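Long-range contact in ATP synthase subunit s, mitochondrial (Bos taurus, PDB 3E3Z), which regulates mitochondrial ATP synthase, being needed for its proton conduction and blocking a proton leak through an alternative exit pathway: residues A8-V13 and D70-S75. The protein carries 1 engineered substitution. Numbering follows the deposited sequence.
Sequences AVFNKV and DSCIMS. With PA0 (Phenylarsine oxide), chain D.
Phe10 and Cys72 form the apolar half of this contact, where the end of helix 2-11 in the N-terminal domain meets the loop after strand 63-69 in the second leucine-rich repeat. The sulfur stands 5.3 Å from the centroid of the Phe10 ring and 53° off the ring normal, an oblique sulfur-aromatic contact, with Cys72 SG 4.3 Å from Phe10 CD1. The CB of Cys72 is directed toward the helix segment, and a chi1 of 66°, with SG between the backbone nitrogen and carbonyl carbon, puts the sulfur beside that ring. Phenylarsine oxide shares this site: its phenyl carbon C2 lies over one face of the Phe10 ring, offset toward the rim and 3.7 Å from Phe10 CG. The arsenic is modelled immediately beside the Cys72 sulfur, although the sulfur-ligand distances in the model are doubtful. An alanine in place of Phe10 would probably leave the phenyl group of the ligand without the ring it lies over and Cys72 SG without the Phe10 ring beside it.

The polar half centres on Asn11, whose side chain is buried against the loop backbone. With CG anti to its own carbonyl carbon (chi1 -81°), the Asn11 amide group reaches the backbone of Cys72, Ile73 and Met74; Asn11 CG is 3.6 Å from Met74 N. The Asn11 and Met74 side chains cross at about a right angle. Cys72 O accepts a hydrogen bond from Asn7 ND2, one turn before Asn11 on helix 2-11, and Cys72 pairs through its backbone with Cys34.

The magnesium-binding residue Gly35 lies about 6 Å from the Cys72 side chain. Chemically, the contact pairs an amide set against loop backbone with a sulfur-aromatic site, and the latter is consistent with the known affinity of trivalent arsenicals for cysteine sulfur.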
# COMPACT_ATOMS: atom_id res chain seq x y z
N ALA A 8 5.34 3.11 -16.08
CA ALA A 8 4.35 2.09 -16.31
C ALA A 8 4.97 0.70 -16.25
O ALA A 8 4.41 -0.24 -15.69
CB ALA A 8 3.61 2.33 -17.65
N VAL A 9 6.15 0.56 -16.83
CA VAL A 9 6.79 -0.73 -16.88
C VAL A 9 7.39 -1.13 -15.51
O VAL A 9 7.49 -2.30 -15.18
CB VAL A 9 7.80 -0.82 -18.05
CG1 VAL A 9 9.16 -0.25 -17.70
CG2 VAL A 9 7.86 -2.20 -18.47
N PHE A 10 7.73 -0.13 -14.71
CA PHE A 10 8.15 -0.36 -13.31
C PHE A 10 7.00 -0.98 -12.52
O PHE A 10 7.23 -1.78 -11.62
CB PHE A 10 8.69 0.91 -12.64
CG PHE A 10 10.20 1.04 -12.72
CD1 PHE A 10 10.98 1.04 -11.58
CD2 PHE A 10 10.83 1.15 -13.94
CE1 PHE A 10 12.35 1.15 -11.65
CE2 PHE A 10 12.20 1.24 -14.00
CZ PHE A 10 12.96 1.25 -12.86
N ASN A 11 5.78 -0.62 -12.92
CA ASN A 11 4.58 -0.99 -12.16
C ASN A 11 3.89 -2.22 -12.70
O ASN A 11 3.20 -2.95 -11.98
CB ASN A 11 3.60 0.20 -12.07
CG ASN A 11 3.99 1.15 -10.99
OD1 ASN A 11 4.57 2.24 -11.26
ND2 ASN A 11 3.74 0.74 -9.76
N LYS A 12 4.03 -2.48 -14.00
CA LYS A 12 3.25 -3.55 -14.64
C LYS A 12 3.52 -4.93 -14.05
O LYS A 12 4.67 -5.27 -13.82
CB LYS A 12 3.54 -3.59 -16.15
CG LYS A 12 2.64 -4.50 -16.93
CD LYS A 12 3.00 -4.48 -18.41
CE LYS A 12 2.24 -5.52 -19.17
NZ LYS A 12 0.80 -5.30 -19.02
N VAL A 13 2.46 -5.68 -13.80
CA VAL A 13 2.57 -7.05 -13.27
C VAL A 13 3.05 -8.00 -14.35
O VAL A 13 2.54 -7.97 -15.47
CB VAL A 13 1.23 -7.55 -12.72
CG1 VAL A 13 1.34 -8.99 -12.25
CG2 VAL A 13 0.77 -6.66 -11.55
N ASP A 70 8.74 7.94 -0.94
CA ASP A 70 9.47 8.47 -2.10
C ASP A 70 9.56 7.39 -3.17
O ASP A 70 10.62 7.08 -3.75
CB ASP A 70 10.85 8.99 -1.67
CG ASP A 70 10.79 10.36 -1.07
OD1 ASP A 70 10.16 11.25 -1.68
OD2 ASP A 70 11.37 10.57 -0.00
N SER A 71 8.39 6.80 -3.42
CA SER A 71 8.22 5.65 -4.29
C SER A 71 7.37 5.98 -5.51
O SER A 71 6.51 6.85 -5.47
CB SER A 71 7.53 4.53 -3.50
OG SER A 71 7.19 3.43 -4.28
N CYS A 72 7.65 5.27 -6.60
CA CYS A 72 6.90 5.46 -7.86
C CYS A 72 5.78 4.47 -8.11
O CYS A 72 5.27 4.38 -9.22
CB CYS A 72 7.82 5.46 -9.08
SG CYS A 72 8.63 3.95 -9.39
N ILE A 73 5.35 3.79 -7.06
CA ILE A 73 4.21 2.89 -7.20
C ILE A 73 2.95 3.65 -7.59
O ILE A 73 2.69 4.78 -7.16
CB ILE A 73 3.97 1.97 -5.96
CG1 ILE A 73 3.69 2.78 -4.70
CG2 ILE A 73 5.17 1.03 -5.75
CD1 ILE A 73 3.37 1.92 -3.49
N MET A 74 2.16 3.01 -8.46
CA MET A 74 0.87 3.58 -8.80
C MET A 74 -0.03 2.59 -9.52
O MET A 74 0.45 1.65 -10.14
CB MET A 74 1.09 4.82 -9.67
CG MET A 74 1.58 4.50 -11.02
SD MET A 74 1.65 5.92 -12.16
CE MET A 74 0.21 6.78 -11.85
N SER A 75 -1.32 2.86 -9.39
CA SER A 75 -2.42 2.24 -10.16
C SER A 75 -2.24 0.75 -10.34
O SER A 75 -2.31 -0.00 -9.38
CB SER A 75 -2.68 2.95 -11.50
OG SER A 75 -1.60 2.85 -12.43
AS7 PA0 D . 10.81 4.53 -9.88
C1 PA0 D . 10.49 5.27 -10.99
C2 PA0 D . 10.36 4.66 -12.24
C3 PA0 D . 10.02 5.41 -13.35
C4 PA0 D . 9.81 6.79 -13.25
C5 PA0 D . 9.94 7.41 -12.01
C6 PA0 D . 10.28 6.65 -10.90